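Local coordinates for protein alkane monooxygenase (Geobacillus thermodenitrificans, PDB 3B9O) that belongs to the luciferase-like monooxygenase family, is built on a TIM barrel and binds flavin mononucleotide (FMN), at residues N37-L42 with S90-V95; F105-E110 with D159-Y164; I281-G286 with E391-E396; G307-Y312 with E336-M341. One frame throughout, in Å; residues are numbered along the deposited sequence.

Contact 1: residues N37-L42 with S90-V95; sequences NYWTEL and SAMAYV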
loop_
_atom_site.group_PDB
_atom_site.type_symbol
_atom_site.label_atom_id
_atom_site.label_comp_id
_atom_site.label_asym_id
_atom_site.label_seq_id
_atom_site.Cartn_x
_atom_site.Cartn_y
_atom_site.Cartn_z
ATOM N N ASN A 37 -17.717 4.541 -11.810
ATOM C CA ASN A 37 -17.219 5.759 -12.425
ATOM C C ASN A 37 -16.284 6.617 -11.584
ATOM O O ASN A 37 -15.442 7.292 -12.151
ATOM C CB ASN A 37 -18.348 6.629 -13.013
ATOM C CG ASN A 37 -19.110 5.933 -14.125
ATOM O OD1 ASN A 37 -18.561 5.153 -14.904
ATOM N ND2 ASN A 37 -20.405 6.232 -14.210
ATOM N N TYR A 38 -16.439 6.616 -10.256
ATOM C CA TYR A 38 -15.485 7.305 -9.362
ATOM C C TYR A 38 -14.069 6.741 -9.607
ATOM O O TYR A 38 -13.113 7.498 -9.850
ATOM C CB TYR A 38 -15.875 7.172 -7.868
ATOM C CG TYR A 38 -14.757 7.666 -6.953
ATOM C CD1 TYR A 38 -14.576 9.038 -6.717
ATOM C CD2 TYR A 38 -13.835 6.774 -6.408
ATOM C CE1 TYR A 38 -13.526 9.502 -5.943
ATOM C CE2 TYR A 38 -12.778 7.230 -5.623
ATOM C CZ TYR A 38 -12.641 8.582 -5.396
ATOM O OH TYR A 38 -11.607 9.016 -4.628
ATOM N N TRP A 39 -13.958 5.411 -9.565
ATOM C CA TRP A 39 -12.662 4.709 -9.693
ATOM C C TRP A 39 -11.990 4.921 -11.044
ATOM O O TRP A 39 -10.802 5.221 -11.093
ATOM C CB TRP A 39 -12.849 3.227 -9.348
ATOM C CG TRP A 39 -13.328 3.130 -7.904
ATOM C CD1 TRP A 39 -14.619 2.925 -7.464
ATOM C CD2 TRP A 39 -12.529 3.357 -6.744
ATOM N NE1 TRP A 39 -14.657 2.947 -6.069
ATOM C CE2 TRP A 39 -13.382 3.199 -5.606
ATOM C CE3 TRP A 39 -11.137 3.590 -6.547
ATOM C CZ2 TRP A 39 -12.903 3.318 -4.287
ATOM C CZ3 TRP A 39 -10.651 3.713 -5.254
ATOM C CH2 TRP A 39 -11.529 3.583 -4.124
ATOM N N THR A 40 -12.751 4.806 -12.123
ATOM C CA THR A 40 -12.180 5.024 -13.465
ATOM C C THR A 40 -11.769 6.503 -13.648
ATOM O O THR A 40 -10.697 6.791 -14.186
ATOM C CB THR A 40 -13.134 4.578 -14.605
ATOM O OG1 THR A 40 -14.401 5.266 -14.514
ATOM C CG2 THR A 40 -13.340 3.057 -14.547
ATOM N N GLU A 41 -12.611 7.428 -13.201
ATOM C CA GLU A 41 -12.272 8.871 -13.274
ATOM C C GLU A 41 -11.016 9.152 -12.434
ATOM O O GLU A 41 -10.117 9.866 -12.870
ATOM C CB GLU A 41 -13.431 9.692 -12.747
ATOM C CG GLU A 41 -14.624 9.855 -13.749
ATOM C CD GLU A 41 -15.933 10.250 -13.042
ATOM O OE1 GLU A 41 -15.887 10.774 -11.909
ATOM O OE2 GLU A 41 -17.015 9.999 -13.632
ATOM N N LEU A 42 -10.965 8.609 -11.219
ATOM C CA LEU A 42 -9.720 8.686 -10.410
ATOM C C LEU A 42 -8.452 8.204 -11.166
ATOM O O LEU A 42 -7.424 8.915 -11.236
ATOM C CB LEU A 42 -9.889 7.970 -9.061
ATOM C CG LEU A 42 -8.686 7.962 -8.105
ATOM C CD1 LEU A 42 -8.160 9.424 -7.802
ATOM C CD2 LEU A 42 -8.971 7.177 -6.791
ATOM N N SER A 90 -9.641 -4.104 -12.781
ATOM C CA SER A 90 -9.719 -4.235 -14.246
ATOM C C SER A 90 -10.271 -2.954 -14.923
ATOM O O SER A 90 -9.752 -2.563 -15.982
ATOM C CB SER A 90 -10.440 -5.495 -14.709
ATOM O OG SER A 90 -11.811 -5.521 -14.310
ATOM N N ALA A 91 -11.326 -2.364 -14.355
ATOM C CA ALA A 91 -11.912 -1.117 -14.948
ATOM C C ALA A 91 -10.882 0.012 -15.000
ATOM O O ALA A 91 -10.793 0.732 -16.008
ATOM C CB ALA A 91 -13.121 -0.649 -14.203
ATOM N N MET A 92 -10.128 0.168 -13.904
ATOM C CA MET A 92 -9.124 1.234 -13.808
ATOM C C MET A 92 -7.967 0.984 -14.766
ATOM O O MET A 92 -7.478 1.927 -15.377
ATOM C CB MET A 92 -8.638 1.425 -12.376
ATOM C CG MET A 92 -9.689 1.961 -11.418
ATOM S SD MET A 92 -9.048 2.396 -9.785
ATOM C CE MET A 92 -8.443 0.780 -9.285
ATOM N N ALA A 93 -7.544 -0.285 -14.887
ATOM C CA ALA A 93 -6.522 -0.675 -15.833
ATOM C C ALA A 93 -7.004 -0.425 -17.260
ATOM O O ALA A 93 -6.198 -0.056 -18.132
ATOM C CB ALA A 93 -6.141 -2.172 -15.637
ATOM N N TYR A 94 -8.306 -0.628 -17.501
ATOM C CA TYR A 94 -8.871 -0.466 -18.870
ATOM C C TYR A 94 -8.708 0.971 -19.362
ATOM O O TYR A 94 -8.350 1.167 -20.521
ATOM C CB TYR A 94 -10.354 -0.908 -18.984
ATOM C CG TYR A 94 -11.009 -0.619 -20.344
ATOM C CD1 TYR A 94 -10.636 -1.332 -21.496
ATOM C CD2 TYR A 94 -11.983 0.365 -20.473
ATOM C CE1 TYR A 94 -11.233 -1.054 -22.758
ATOM C CE2 TYR A 94 -12.603 0.640 -21.691
ATOM C CZ TYR A 94 -12.223 -0.064 -22.840
ATOM O OH TYR A 94 -12.829 0.216 -24.062
ATOM N N VAL A 95 -8.902 1.952 -18.474
ATOM C CA VAL A 95 -8.879 3.399 -18.868
ATOM C C VAL A 95 -7.510 4.042 -18.737
ATOM O O VAL A 95 -7.381 5.243 -18.904
ATOM C CB VAL A 95 -9.926 4.237 -18.074
ATOM C CG1 VAL A 95 -11.332 3.675 -18.304
ATOM C CG2 VAL A 95 -9.599 4.246 -16.538
#
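M92 lies alongside W39, the two side chains pointing the same way from neighbouring helices. The thioether carries this part of the contact: M92 SD sits 3.9 Å from W39 CB, and M92 CG rests against the backbone carbonyl, 3.5 Å from W39 O. The sulfur is 5.4 Å from the centroid of the six-membered ring of W39, 74° off the ring normal, an oblique Met-aromatic contact. The indole is steadied from its own side of the interface, because Y38 CD2 lies 3.6 Å above the centre of one of its faces and NE1 gives its hydrogen bond to Y33 O.

These residues belong to two helices on the wall of the TIM barrel, one following strand 6-12 and the other preceding strand 100-106. The axes of these short segments come within 8.5 Å at a signed angle of -37°, and strand 53-57 lies beneath, where its L54 touches M92 and its L56 touches W39.

No hydrogen bond joins the two segments, and the remaining contacts involve T40 and are made by methyl groups. With chi1 at 57°, OG1 stands between the backbone N and the carbonyl carbon, while CG2, anti to the carbonyl carbon, meets A91 CB at 3.7 Å. V95, the first residue beyond the helical turns of 90-94, turns its CG2 branch back onto T40, 3.6 Å from T40 O and 4.0 Å from T40 CB.

Contact 2: residues F105-E110 with D159-Y164; sequences FSTTYE and DLADEY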
loop_
_atom_site.group_PDB
_atom_site.type_symbol
_atom_site.label_atom_id
_atom_site.label_comp_id
_atom_site.label_asym_id
_atom_site.label_seq_id
_atom_site.Cartn_x
_atom_site.Cartn_y
_atom_site.Cartn_z
ATOM N N PHE A 105 -3.550 -6.882 0.649
ATOM C CA PHE A 105 -4.220 -8.172 0.816
ATOM C C PHE A 105 -3.461 -8.970 1.891
ATOM O O PHE A 105 -2.240 -9.094 1.853
ATOM C CB PHE A 105 -4.283 -8.959 -0.502
ATOM C CG PHE A 105 -4.737 -10.390 -0.312
ATOM C CD1 PHE A 105 -3.793 -11.415 -0.157
ATOM C CD2 PHE A 105 -6.091 -10.702 -0.212
ATOM C CE1 PHE A 105 -4.204 -12.741 0.042
ATOM C CE2 PHE A 105 -6.519 -12.024 -0.033
ATOM C CZ PHE A 105 -5.563 -13.047 0.103
ATOM N N SER A 106 -4.210 -9.466 2.866
ATOM C CA SER A 106 -3.671 -10.161 4.037
ATOM C C SER A 106 -3.305 -11.630 3.782
ATOM O O SER A 106 -4.043 -12.369 3.115
ATOM C CB SER A 106 -4.732 -10.106 5.153
ATOM O OG SER A 106 -4.257 -10.737 6.294
ATOM N N THR A 107 -2.170 -12.038 4.345
ATOM C CA THR A 107 -1.709 -13.433 4.369
ATOM C C THR A 107 -2.423 -14.336 5.425
ATOM O O THR A 107 -2.205 -15.555 5.482
ATOM C CB THR A 107 -0.176 -13.484 4.625
ATOM O OG1 THR A 107 0.172 -12.712 5.781
ATOM C CG2 THR A 107 0.605 -12.920 3.419
ATOM N N THR A 108 -3.283 -13.747 6.229
ATOM C CA THR A 108 -3.699 -14.402 7.468
ATOM C C THR A 108 -4.917 -15.318 7.278
ATOM O O THR A 108 -5.022 -16.328 7.983
ATOM C CB THR A 108 -3.891 -13.368 8.590
ATOM O OG1 THR A 108 -2.680 -12.622 8.737
ATOM C CG2 THR A 108 -4.225 -14.030 9.931
ATOM N N TYR A 109 -5.795 -14.985 6.310
ATOM C CA TYR A 109 -7.130 -15.625 6.220
ATOM C C TYR A 109 -7.336 -16.542 5.010
ATOM O O TYR A 109 -7.727 -17.696 5.172
ATOM C CB TYR A 109 -8.269 -14.567 6.357
ATOM C CG TYR A 109 -8.086 -13.702 7.584
ATOM C CD1 TYR A 109 -8.202 -14.257 8.873
ATOM C CD2 TYR A 109 -7.728 -12.356 7.469
ATOM C CE1 TYR A 109 -7.986 -13.488 10.015
ATOM C CE2 TYR A 109 -7.511 -11.565 8.611
ATOM C CZ TYR A 109 -7.634 -12.151 9.872
ATOM O OH TYR A 109 -7.426 -11.389 10.994
ATOM N N GLU A 110 -7.032 -16.060 3.810
ATOM C CA GLU A 110 -7.430 -16.785 2.597
ATOM C C GLU A 110 -6.243 -17.523 1.940
ATOM O O GLU A 110 -5.107 -17.017 1.951
ATOM C CB GLU A 110 -8.130 -15.827 1.615
ATOM C CG GLU A 110 -9.322 -15.002 2.213
ATOM C CD GLU A 110 -9.785 -13.892 1.262
ATOM O OE1 GLU A 110 -9.851 -12.682 1.665
ATOM O OE2 GLU A 110 -10.049 -14.241 0.085
ATOM N N ASP A 159 5.529 -15.222 10.396
ATOM C CA ASP A 159 6.040 -16.517 9.967
ATOM C C ASP A 159 5.101 -17.178 8.942
ATOM O O ASP A 159 5.554 -17.785 7.974
ATOM C CB ASP A 159 6.212 -17.442 11.171
ATOM C CG ASP A 159 7.237 -16.910 12.189
ATOM O OD1 ASP A 159 8.214 -16.251 11.802
ATOM O OD2 ASP A 159 7.050 -17.189 13.372
ATOM N N LEU A 160 3.797 -17.082 9.189
ATOM C CA LEU A 160 2.787 -17.553 8.253
ATOM C C LEU A 160 2.912 -16.806 6.904
ATOM O O LEU A 160 2.909 -17.425 5.821
ATOM C CB LEU A 160 1.387 -17.385 8.875
ATOM C CG LEU A 160 0.188 -17.511 7.928
ATOM C CD1 LEU A 160 0.132 -18.889 7.278
ATOM C CD2 LEU A 160 -1.089 -17.240 8.678
ATOM N N ALA A 161 3.057 -15.483 6.980
ATOM C CA ALA A 161 3.318 -14.686 5.799
ATOM C C ALA A 161 4.576 -15.136 5.019
ATOM O O ALA A 161 4.561 -15.156 3.775
ATOM C CB ALA A 161 3.395 -13.217 6.183
ATOM N N ASP A 162 5.672 -15.470 5.730
ATOM C CA ASP A 162 6.850 -16.007 5.086
ATOM C C ASP A 162 6.501 -17.192 4.181
ATOM O O ASP A 162 6.873 -17.214 3.005
ATOM C CB ASP A 162 7.892 -16.462 6.124
ATOM C CG ASP A 162 8.765 -15.334 6.619
ATOM O OD1 ASP A 162 9.074 -15.319 7.832
ATOM O OD2 ASP A 162 9.183 -14.465 5.815
ATOM N N GLU A 163 5.751 -18.153 4.729
ATOM C CA GLU A 163 5.462 -19.390 3.998
ATOM C C GLU A 163 4.414 -19.108 2.897
ATOM O O GLU A 163 4.458 -19.720 1.844
ATOM C CB GLU A 163 4.917 -20.473 4.937
ATOM C CG GLU A 163 5.013 -21.860 4.323
ATOM C CD GLU A 163 4.336 -22.929 5.135
ATOM O OE1 GLU A 163 4.343 -22.884 6.387
ATOM O OE2 GLU A 163 3.778 -23.816 4.516
ATOM N N TYR A 164 3.492 -18.178 3.173
ATOM C CA TYR A 164 2.489 -17.746 2.205
ATOM C C TYR A 164 3.213 -17.224 0.931
ATOM O O TYR A 164 2.888 -17.617 -0.199
ATOM C CB TYR A 164 1.624 -16.640 2.852
ATOM C CG TYR A 164 0.306 -16.392 2.151
ATOM C CD1 TYR A 164 -0.904 -16.740 2.771
ATOM C CD2 TYR A 164 0.268 -15.834 0.855
ATOM C CE1 TYR A 164 -2.133 -16.538 2.166
ATOM C CE2 TYR A 164 -0.990 -15.632 0.205
ATOM C CZ TYR A 164 -2.171 -15.987 0.876
ATOM O OH TYR A 164 -3.380 -15.806 0.239
#
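The loop leaving the C-terminal end of barrel strand 100-106 is clamped against helix 154-174 chiefly by T107 and Y164. The threonine covers one face of the phenol: T107 CA lies 4.0 Å from the ring centroid in a CH-pi contact, offset toward the rim, and the methyl CG2 approaches Y164 CG to 3.7 Å. Y164 CG stands anti to the backbone N (chi1 -162°). At the far end of the ring, OH donates to E110 O at 2.7 Å. The acceptor lies in the ring plane at the phenol edge, but the hydroxyl stands above the plane of the E110 carbonyl, 39° out of it. F105 crosses Y164 at about a right angle and brings CE1 to 3.2 Å from Y164 OH.

The loop makes an ST turn at the strand end, S106 OG accepting from T108 N at 3.2 Å. T108 places its side chain about 8 Å from the bound FMN, on the side of the TIM barrel where the strands end. T107 OG1 packs on A161 CB at 3.3 Å while hydrogen-bonded to V135 O of the next strand, and L160 CD2 packs against the T107 carbonyl, 3.8 Å from T107 O.

Contact 3: residues I281-G286 with E391-E396; sequences ICVIVG and ELVVPE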
loop_
_atom_site.group_PDB
_atom_site.type_symbol
_atom_site.label_atom_id
_atom_site.label_comp_id
_atom_site.label_asym_id
_atom_site.label_seq_id
_atom_site.Cartn_x
_atom_site.Cartn_y
_atom_site.Cartn_z
ATOM N N ILE A 281 2.575 11.271 3.136
ATOM C CA ILE A 281 2.554 12.734 3.209
ATOM C C ILE A 281 1.135 13.208 2.921
ATOM O O ILE A 281 0.445 12.659 2.065
ATOM C CB ILE A 281 3.585 13.409 2.216
ATOM C CG1 ILE A 281 3.616 14.954 2.432
ATOM C CG2 ILE A 281 3.300 13.036 0.793
ATOM C CD1 ILE A 281 4.825 15.666 1.846
ATOM N N CYS A 282 0.689 14.201 3.679
ATOM C CA CYS A 282 -0.548 14.908 3.383
ATOM C C CYS A 282 -0.163 16.299 2.887
ATOM O O CYS A 282 0.712 16.954 3.457
ATOM C CB CYS A 282 -1.438 15.034 4.621
ATOM S SG CYS A 282 -1.669 13.551 5.627
ATOM N N VAL A 283 -0.767 16.729 1.784
ATOM C CA VAL A 283 -0.374 17.983 1.164
ATOM C C VAL A 283 -1.612 18.868 1.099
ATOM O O VAL A 283 -2.660 18.428 0.635
ATOM C CB VAL A 283 0.210 17.775 -0.275
ATOM C CG1 VAL A 283 0.359 19.108 -0.966
ATOM C CG2 VAL A 283 1.583 16.987 -0.213
ATOM N N ILE A 284 -1.496 20.097 1.597
ATOM C CA ILE A 284 -2.541 21.087 1.427
ATOM C C ILE A 284 -1.838 22.266 0.767
ATOM O O ILE A 284 -0.977 22.946 1.389
ATOM C CB ILE A 284 -3.176 21.534 2.765
ATOM C CG1 ILE A 284 -3.873 20.367 3.487
ATOM C CG2 ILE A 284 -4.161 22.718 2.510
ATOM C CD1 ILE A 284 -4.144 20.642 5.012
ATOM N N VAL A 285 -2.169 22.500 -0.493
ATOM C CA VAL A 285 -1.419 23.438 -1.325
ATOM C C VAL A 285 -2.320 24.565 -1.888
ATOM O O VAL A 285 -3.523 24.357 -2.180
ATOM C CB VAL A 285 -0.600 22.687 -2.430
ATOM C CG1 VAL A 285 -1.518 22.003 -3.454
ATOM C CG2 VAL A 285 0.414 23.619 -3.148
ATOM N N GLY A 286 -1.737 25.759 -2.011
ATOM C CA GLY A 286 -2.408 26.891 -2.663
ATOM C C GLY A 286 -1.402 27.754 -3.407
ATOM O O GLY A 286 -0.192 27.629 -3.230
ATOM N N GLU A 391 -2.460 19.947 -10.136
ATOM C CA GLU A 391 -2.435 21.266 -10.781
ATOM C C GLU A 391 -1.273 22.151 -10.328
ATOM O O GLU A 391 -0.763 22.896 -11.126
ATOM C CB GLU A 391 -3.758 22.006 -10.592
ATOM C CG GLU A 391 -4.959 21.264 -11.199
ATOM C CD GLU A 391 -6.285 21.990 -10.998
ATOM O OE1 GLU A 391 -7.247 21.601 -11.685
ATOM O OE2 GLU A 391 -6.381 22.931 -10.171
ATOM N N LEU A 392 -0.917 22.087 -9.044
ATOM C CA LEU A 392 0.062 23.023 -8.427
ATOM C C LEU A 392 1.443 22.415 -8.077
ATOM O O LEU A 392 2.480 22.995 -8.392
ATOM C CB LEU A 392 -0.553 23.692 -7.186
ATOM C CG LEU A 392 -1.851 24.494 -7.374
ATOM C CD1 LEU A 392 -2.380 25.032 -6.044
ATOM C CD2 LEU A 392 -1.625 25.624 -8.378
ATOM N N VAL A 393 1.475 21.239 -7.472
ATOM C CA VAL A 393 2.770 20.699 -7.050
ATOM C C VAL A 393 3.507 19.992 -8.192
ATOM O O VAL A 393 4.744 20.078 -8.293
ATOM C CB VAL A 393 2.663 19.765 -5.839
ATOM C CG1 VAL A 393 4.107 19.281 -5.389
ATOM C CG2 VAL A 393 1.936 20.487 -4.704
ATOM N N VAL A 394 2.766 19.231 -8.997
ATOM C CA VAL A 394 3.389 18.420 -10.055
ATOM C C VAL A 394 4.267 19.287 -11.031
ATOM O O VAL A 394 5.409 18.919 -11.300
ATOM C CB VAL A 394 2.353 17.513 -10.795
ATOM C CG1 VAL A 394 2.857 17.102 -12.202
ATOM C CG2 VAL A 394 1.998 16.256 -9.895
ATOM N N PRO A 395 3.741 20.418 -11.549
ATOM C CA PRO A 395 4.583 21.233 -12.470
ATOM C C PRO A 395 5.851 21.796 -11.781
ATOM O O PRO A 395 6.927 21.872 -12.399
ATOM C CB PRO A 395 3.638 22.382 -12.919
ATOM C CG PRO A 395 2.281 21.867 -12.647
ATOM C CD PRO A 395 2.381 20.972 -11.418
ATOM N N GLU A 396 5.719 22.132 -10.498
ATOM C CA GLU A 396 6.849 22.598 -9.687
ATOM C C GLU A 396 7.923 21.501 -9.534
ATOM O O GLU A 396 9.110 21.745 -9.725
ATOM C CB GLU A 396 6.342 23.039 -8.315
ATOM C CG GLU A 396 7.468 23.453 -7.318
ATOM C CD GLU A 396 8.104 24.802 -7.662
ATOM O OE1 GLU A 396 7.490 25.598 -8.432
ATOM O OE2 GLU A 396 9.217 25.045 -7.142
#
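V285 and V393 meet through their methyl groups, V285 CG2 lying 3.8 Å from V393 CG2. The same V393 methyl also touches the other branch of V285 and, more loosely, V283, whose CG1 is 4.3 Å away, so that one methyl faces two valines two positions apart on the strand. V285 CG1, placed between the backbone N and the carbonyl carbon (chi1 66°), reaches L392 CD1 at 4.1 Å. The leucine CD1 continues past the valine to the strand end and rests on G286 CA at 3.9 Å, where the chain carries no side chain of its own.

The helix passes almost square to the strand, 102° between their directions and 9.5 Å between the axes of these short segments. It presents L392 and V393, consecutive residues, through a wider pi-type turn at 391-393. A kink follows at P395, where the proline N has no bond to the turn before.

A second layer surrounds these side chains. V359 and P356 of helix 356-370 touch V283 and L392 respectively, and L377 of strand 374-378 touches V283. The strand itself is fixed by backbone bonds to strand 374-378 on one edge and to strand 350-354 on the other.

Every contact across the two segments is between carbon atoms, without a hydrogen bond or salt bridge. Between these two segments the attraction is therefore dispersion and the exclusion of water from a buried aliphatic surface, with no directional bond across them.

Contact 4: residues G307-Y312 with E336-M341; sequences GHLAHY and EIINNM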
loop_
_atom_site.group_PDB
_atom_site.type_symbol
_atom_site.label_atom_id
_atom_site.label_comp_id
_atom_site.label_asym_id
_atom_site.label_seq_id
_atom_site.Cartn_x
_atom_site.Cartn_y
_atom_site.Cartn_z
ATOM N N GLY A 307 -14.126 9.645 15.343
ATOM C CA GLY A 307 -13.685 8.770 14.265
ATOM C C GLY A 307 -12.220 8.407 14.392
ATOM O O GLY A 307 -11.855 7.232 14.313
ATOM N N HIS A 308 -11.380 9.412 14.659
ATOM C CA HIS A 308 -9.966 9.109 14.942
ATOM C C HIS A 308 -9.720 8.230 16.143
ATOM O O HIS A 308 -8.872 7.367 16.088
ATOM C CB HIS A 308 -9.133 10.373 15.010
ATOM C CG HIS A 308 -9.147 11.118 13.720
ATOM N ND1 HIS A 308 -8.343 10.770 12.664
ATOM C CD2 HIS A 308 -9.926 12.135 13.286
ATOM C CE1 HIS A 308 -8.584 11.573 11.648
ATOM N NE2 HIS A 308 -9.544 12.409 11.999
ATOM N N LEU A 309 -10.479 8.418 17.220
ATOM C CA LEU A 309 -10.349 7.495 18.358
ATOM C C LEU A 309 -10.647 6.053 17.966
ATOM O O LEU A 309 -9.959 5.120 18.408
ATOM C CB LEU A 309 -11.239 7.941 19.529
ATOM C CG LEU A 309 -10.813 8.821 20.714
ATOM C CD1 LEU A 309 -9.380 9.272 20.759
ATOM C CD2 LEU A 309 -11.798 9.967 20.884
ATOM N N ALA A 310 -11.680 5.855 17.150
ATOM C CA ALA A 310 -12.037 4.513 16.675
ATOM C C ALA A 310 -10.885 3.902 15.871
ATOM O O ALA A 310 -10.523 2.731 16.081
ATOM C CB ALA A 310 -13.355 4.544 15.840
ATOM N N HIS A 311 -10.283 4.716 15.001
ATOM C CA HIS A 311 -9.182 4.254 14.136
ATOM C C HIS A 311 -7.974 3.863 14.964
ATOM O O HIS A 311 -7.379 2.814 14.763
ATOM C CB HIS A 311 -8.791 5.358 13.150
ATOM C CG HIS A 311 -7.918 4.885 12.035
ATOM N ND1 HIS A 311 -7.815 5.552 10.834
ATOM C CD2 HIS A 311 -7.125 3.792 11.924
ATOM C CE1 HIS A 311 -6.982 4.902 10.040
ATOM N NE2 HIS A 311 -6.567 3.821 10.669
ATOM N N TYR A 312 -7.629 4.737 15.900
ATOM C CA TYR A 312 -6.539 4.526 16.844
ATOM C C TYR A 312 -6.733 3.234 17.617
ATOM O O TYR A 312 -5.789 2.479 17.783
ATOM C CB TYR A 312 -6.432 5.728 17.784
ATOM C CG TYR A 312 -5.307 5.652 18.800
ATOM C CD1 TYR A 312 -4.050 6.194 18.527
ATOM C CD2 TYR A 312 -5.507 5.029 20.050
ATOM C CE1 TYR A 312 -3.010 6.135 19.483
ATOM C CE2 TYR A 312 -4.495 4.947 20.990
ATOM C CZ TYR A 312 -3.257 5.500 20.712
ATOM O OH TYR A 312 -2.277 5.411 21.680
ATOM N N GLU A 336 -2.928 13.784 26.442
ATOM C CA GLU A 336 -2.100 14.386 25.407
ATOM C C GLU A 336 -2.173 13.622 24.088
ATOM O O GLU A 336 -2.153 14.241 23.019
ATOM C CB GLU A 336 -0.651 14.539 25.871
ATOM C CG GLU A 336 0.143 15.575 25.045
ATOM C CD GLU A 336 1.647 15.584 25.355
ATOM O OE1 GLU A 336 2.037 15.287 26.514
ATOM O OE2 GLU A 336 2.437 15.905 24.432
ATOM N N ILE A 337 -2.245 12.289 24.169
ATOM C CA ILE A 337 -2.525 11.437 23.010
ATOM C C ILE A 337 -3.801 11.935 22.307
ATOM O O ILE A 337 -3.816 12.129 21.090
ATOM C CB ILE A 337 -2.656 9.950 23.408
ATOM C CG1 ILE A 337 -1.315 9.413 23.905
ATOM C CG2 ILE A 337 -3.168 9.087 22.229
ATOM C CD1 ILE A 337 -1.357 7.983 24.397
ATOM N N ILE A 338 -4.845 12.181 23.096
ATOM C CA ILE A 338 -6.154 12.608 22.591
ATOM C C ILE A 338 -6.127 14.031 22.021
ATOM O O ILE A 338 -6.727 14.296 20.986
ATOM C CB ILE A 338 -7.263 12.420 23.673
ATOM C CG1 ILE A 338 -7.333 10.940 24.075
ATOM C CG2 ILE A 338 -8.612 12.972 23.190
ATOM C CD1 ILE A 338 -8.285 10.619 25.183
ATOM N N ASN A 339 -5.413 14.932 22.686
ATOM C CA ASN A 339 -5.226 16.301 22.189
ATOM C C ASN A 339 -4.447 16.389 20.846
ATOM O O ASN A 339 -4.767 17.226 19.987
ATOM C CB ASN A 339 -4.561 17.156 23.275
ATOM C CG ASN A 339 -4.527 18.633 22.926
ATOM O OD1 ASN A 339 -3.450 19.235 22.841
ATOM N ND2 ASN A 339 -5.702 19.226 22.711
ATOM N N ASN A 340 -3.439 15.530 20.675
ATOM C CA ASN A 340 -2.669 15.441 19.428
ATOM C C ASN A 340 -3.533 14.920 18.284
ATOM O O ASN A 340 -3.311 15.224 17.112
ATOM C CB ASN A 340 -1.484 14.485 19.589
ATOM C CG ASN A 340 -0.384 15.039 20.482
ATOM O OD1 ASN A 340 -0.325 16.238 20.764
ATOM N ND2 ASN A 340 0.501 14.157 20.930
ATOM N N MET A 341 -4.507 14.109 18.659
ATOM C CA MET A 341 -5.385 13.428 17.725
ATOM C C MET A 341 -6.494 14.329 17.147
ATOM O O MET A 341 -7.033 14.037 16.073
ATOM C CB MET A 341 -5.998 12.231 18.439
ATOM C CG MET A 341 -6.325 11.090 17.546
ATOM S SD MET A 341 -7.185 9.863 18.507
ATOM C CE MET A 341 -5.835 9.133 19.453
#
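M341 reaches from helix 334-341 across to H308, L309 and Y312 of helix 305-316. From CB the chain runs on with CG anti to the backbone N (chi1 -150°), and CG meets H308 CB, 3.9 Å away. The next atom, SD, comes to 3.2 Å from L309 CD1; the contact is short and the leucine torsions are unusual, so the exact position of that methyl is doubtful. A bend at chi3 (-76°) then turns CE onto Y312. This terminal methyl lies over one face of the phenol, 3.9 Å from the ring centroid, in a CH-pi contact, and is 3.6 Å from Y312 CD1. The sulfur stands obliquely to the same ring at 5.3 Å from its centroid, a Met-aromatic contact. Farther out, I337 crosses the tyrosine at about a right angle, its CG2 3.8 Å from Y312 OH. The Y312 side chain lies about 13 Å from the bound FMN.

L305 of helix 305-316 also touches M341 and I338, W303 stacks on the H308 ring, and its NE1 is hydrogen-bonded to M341 O. The two helices, their directions 121° apart, both belong to the long excursion between barrel strands 276-285 and 350-354.

How the contacts relate
Contacts 1 and 2 follow in series along the chain, helix 89-94 of the first leading into strand 100-106 of the second, with centres 28 Å apart. Contact 3 closes a later and longer loop, and contact 4 is nested inside it, their nearest atoms about 9 Å apart. No two contacts touch. Contacts 2 and 3 reach the same parallel barrel sheet from opposite sides of the chain's centre, their centres 37 Å apart. Contacts 1 to 3 join elements of the barrel, while contact 4 lies within one connection, between strands 276-285 and 350-354. Of the side chains measured against FMN, T108 of contact 2 is nearest, about 8 Å; W39 of contact 1 and Y312 of contact 4 are about 12 and 13 Å away.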